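TcpB (Brucella melitensis, PDB 4LQC) is a bacterial TIR-domain protein, represented here by that domain, a flavodoxin-like alpha/beta module of a family known for signalling and protein-protein association. Local coordinates at residues B[10-15]-B[51-56]. The protein carries 2 engineered substitutions. Numbering follows the deposited sequence.
Sequences FIAHAI and RKIDQG. Engineered in segment 10-15: Ala12 (natural residue Ser), Ile15 (natural residue Ser).
Phe10 lays one face of its ring against the backbone of Gly56. Gly56 CA sits over that face in a CH-pi contact, 3.5 Å from the ring centroid and 16° off the normal. It is displaced a little toward the rim. The packing is tight on the CD2-CE2 side, where Phe10 CE2 comes within 3.2 Å of Gly56 C. Gly56 has no CB, and the ring face lies directly on the helix backbone. Phe10 CB points at the helix, and CG, between the backbone N and the carbonyl carbon, carries the ring over Gly56.

Ile53 meets the same ring differently. Its side chain crosses that of Phe10 at about a right angle. The tip, CD1, touches the ring at its edge, in the ring plane, 3.8 Å from Phe10 CE1. Ile53 CB does not point at the strand, but chi2 of -57° turns CD1 back toward it. Phe10 CZ also lies 3.6 Å from Ile53 O, which approaches obliquely.

The contact belongs to the TIR fold, a parallel sheet with helices on both faces. Strand 7-14 is an inner strand, between 36-43 and 60-68. Helix 49-57 covers one face. Its segment 51-56 runs nearly antiparallel to strand segment 10-14, at 166°, with axes 9.4 Å apart at closest. Ile11 points to the other face, where it touches Val22 and Leu25 of helix 18-31.

Ala12, an engineered residue (Ser in the natural sequence), faces the helix. Its CB is a loose 4.5 Å from Ile53 CD1. Lys52 adds little here; its NZ instead donates hydrogen bonds to Ala40 O and Thr42 O, on strand 36-43. The Phe10 ring also meets that of Tyr41.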
ATOM      1  N   PHE B  10       3.703   6.167  21.107  1.00 36.68           N
ATOM      2  CA  PHE B  10       2.483   6.897  20.769  1.00 34.19           C
ATOM      3  C   PHE B  10       2.269   6.623  19.295  1.00 34.38           C
ATOM      4  O   PHE B  10       3.237   6.345  18.572  1.00 33.14           O
ATOM      5  CB  PHE B  10       2.569   8.398  21.070  1.00 35.04           C
ATOM      6  CG  PHE B  10       3.565   9.155  20.212  1.00 38.51           C
ATOM      7  CD1 PHE B  10       3.143   9.867  19.088  1.00 35.22           C
ATOM      8  CD2 PHE B  10       4.913   9.168  20.539  1.00 36.82           C
ATOM      9  CE1 PHE B  10       4.045  10.565  18.313  1.00 33.86           C
ATOM     10  CE2 PHE B  10       5.824   9.868  19.764  1.00 35.41           C
ATOM     11  CZ  PHE B  10       5.390  10.561  18.644  1.00 35.92           C
ATOM     12  N   ILE B  11       1.015   6.661  18.849  1.00 33.46           N
ATOM     13  CA  ILE B  11       0.728   6.428  17.435  1.00 35.35           C
ATOM     14  C   ILE B  11      -0.065   7.563  16.792  1.00 35.08           C
ATOM     15  O   ILE B  11      -1.269   7.720  17.025  1.00 32.68           O
ATOM     16  CB  ILE B  11       0.077   5.051  17.187  1.00 31.22           C
ATOM     17  CG1 ILE B  11      -0.244   4.879  15.714  1.00 29.28           C
ATOM     18  CG2 ILE B  11      -1.161   4.885  18.023  1.00 34.03           C
ATOM     19  CD1 ILE B  11      -0.372   3.425  15.290  1.00 35.18           C
ATOM     20  N   ALA B  12       0.657   8.369  16.009  1.00 31.14           N
ATOM     21  CA  ALA B  12       0.095   9.487  15.273  1.00 32.82           C
ATOM     22  C   ALA B  12      -0.557   8.991  13.990  1.00 33.19           C
ATOM     23  O   ALA B  12       0.029   8.209  13.252  1.00 28.33           O
ATOM     24  CB  ALA B  12       1.190  10.505  14.947  1.00 29.87           C
ATOM     25  N   HIS B  13      -1.766   9.461  13.713  1.00 34.70           N
ATOM     26  CA  HIS B  13      -2.531   8.923  12.600  1.00 29.28           C
ATOM     27  C   HIS B  13      -3.587   9.927  12.183  1.00 35.10           C
ATOM     28  O   HIS B  13      -3.990  10.784  12.976  1.00 35.68           O
ATOM     29  CB  HIS B  13      -3.239   7.669  13.077  1.00 32.79           C
ATOM     30  CG  HIS B  13      -4.111   7.902  14.270  1.00 33.01           C
ATOM     31  ND1 HIS B  13      -3.606   8.044  15.545  1.00 33.86           N
ATOM     32  CD2 HIS B  13      -5.455   8.029  14.382  1.00 36.19           C
ATOM     33  CE1 HIS B  13      -4.602   8.241  16.393  1.00 37.34           C
ATOM     34  NE2 HIS B  13      -5.735   8.237  15.713  1.00 39.09           N
ATOM     35  N   ALA B  14      -4.028   9.828  10.937  1.00 30.00           N
ATOM     36  CA  ALA B  14      -5.171  10.599  10.485  1.00 35.39           C
ATOM     37  C   ALA B  14      -6.427  10.007  11.119  1.00 39.10           C
ATOM     38  O   ALA B  14      -6.485   8.810  11.398  1.00 39.77           O
ATOM     39  CB  ALA B  14      -5.262  10.554   8.968  1.00 34.56           C
ATOM     40  N   ILE B  15      -7.433  10.831  11.365  1.00 43.22           N
ATOM     41  CA  ILE B  15      -8.644  10.313  11.988  1.00 41.80           C
ATOM     42  C   ILE B  15      -9.295   9.218  11.151  1.00 44.23           C
ATOM     43  O   ILE B  15      -9.840   8.261  11.693  1.00 46.42           O
ATOM     44  CB  ILE B  15      -9.678  11.419  12.271  1.00 51.52           C
ATOM     45  CG1 ILE B  15     -10.951  10.798  12.868  1.00 48.46           C
ATOM     46  CG2 ILE B  15      -9.978  12.215  11.004  1.00 46.97           C
ATOM     47  CD1 ILE B  15     -11.991  11.805  13.301  1.00 50.98           C
ATOM     48  N   ARG B  51       4.923  19.547  16.502  1.00 39.38           N
ATOM     49  CA  ARG B  51       4.592  19.710  17.910  1.00 42.09           C
ATOM     50  C   ARG B  51       3.924  18.466  18.466  1.00 40.21           C
ATOM     51  O   ARG B  51       4.180  18.069  19.604  1.00 40.57           O
ATOM     52  CB  ARG B  51       3.705  20.941  18.111  1.00 42.94           C
ATOM     53  CG  ARG B  51       4.474  22.240  17.984  1.00 50.08           C
ATOM     54  CD  ARG B  51       3.603  23.449  18.274  1.00 54.33           C
ATOM     55  NE  ARG B  51       3.028  23.381  19.613  1.00 58.45           N
ATOM     56  CZ  ARG B  51       3.654  23.779  20.717  1.00 57.67           C
ATOM     57  NH1 ARG B  51       4.884  24.279  20.648  1.00 54.30           N
ATOM     58  NH2 ARG B  51       3.046  23.675  21.894  1.00 62.71           N
ATOM     59  N   LYS B  52       3.067  17.845  17.663  1.00 41.55           N
ATOM     60  CA  LYS B  52       2.428  16.600  18.074  1.00 40.50           C
ATOM     61  C   LYS B  52       3.460  15.479  18.249  1.00 40.38           C
ATOM     62  O   LYS B  52       3.387  14.702  19.203  1.00 39.91           O
ATOM     63  CB  LYS B  52       1.360  16.196  17.057  1.00 40.96           C
ATOM     64  CG  LYS B  52       0.013  16.867  17.260  1.00 42.93           C
ATOM     65  CD  LYS B  52      -0.868  16.045  18.218  1.00 46.87           C
ATOM     66  CE  LYS B  52      -2.297  16.559  18.227  1.00 48.01           C
ATOM     67  NZ  LYS B  52      -3.278  15.469  18.555  1.00 53.87           N
ATOM     68  N   ILE B  53       4.408  15.390  17.317  1.00 38.34           N
ATOM     69  CA  ILE B  53       5.517  14.447  17.436  1.00 35.99           C
ATOM     70  C   ILE B  53       6.375  14.730  18.686  1.00 38.78           C
ATOM     71  O   ILE B  53       6.694  13.813  19.456  1.00 36.62           O
ATOM     72  CB  ILE B  53       6.406  14.491  16.196  1.00 39.36           C
ATOM     73  CG1 ILE B  53       5.680  13.878  14.995  1.00 42.08           C
ATOM     74  CG2 ILE B  53       7.716  13.758  16.452  1.00 40.03           C
ATOM     75  CD1 ILE B  53       5.228  12.461  15.209  1.00 39.80           C
ATOM     76  N   ASP B  54       6.761  15.991  18.870  1.00 37.89           N
ATOM     77  CA  ASP B  54       7.498  16.408  20.064  1.00 39.34           C
ATOM     78  C   ASP B  54       6.790  15.970  21.336  1.00 39.94           C
ATOM     79  O   ASP B  54       7.398  15.349  22.219  1.00 37.29           O
ATOM     80  CB  ASP B  54       7.628  17.929  20.106  1.00 42.22           C
ATOM     81  CG  ASP B  54       8.739  18.447  19.219  1.00 47.16           C
ATOM     82  OD1 ASP B  54       9.605  17.631  18.825  1.00 45.49           O
ATOM     83  OD2 ASP B  54       8.739  19.671  18.930  1.00 45.87           O
ATOM     84  N   GLN B  55       5.504  16.309  21.422  1.00 34.14           N
ATOM     85  CA  GLN B  55       4.702  15.966  22.580  1.00 43.11           C
ATOM     86  C   GLN B  55       4.732  14.464  22.872  1.00 41.83           C
ATOM     87  O   GLN B  55       4.955  14.047  24.015  1.00 43.77           O
ATOM     88  CB  GLN B  55       3.261  16.448  22.402  1.00 45.38           C
ATOM     89  CG  GLN B  55       2.287  15.868  23.425  1.00 47.65           C
ATOM     90  CD  GLN B  55       0.860  16.297  23.162  1.00 50.98           C
ATOM     91  OE1 GLN B  55       0.610  17.448  22.801  1.00 61.02           O
ATOM     92  NE2 GLN B  55      -0.082  15.372  23.321  1.00 49.70           N
ATOM     93  N   GLY B  56       4.516  13.657  21.838  1.00 39.17           N
ATOM     94  CA  GLY B  56       4.549  12.219  21.991  1.00 36.41           C
ATOM     95  C   GLY B  56       5.885  11.667  22.456  1.00 38.38           C
ATOM     96  O   GLY B  56       5.937  10.776  23.307  1.00 40.80           O
TER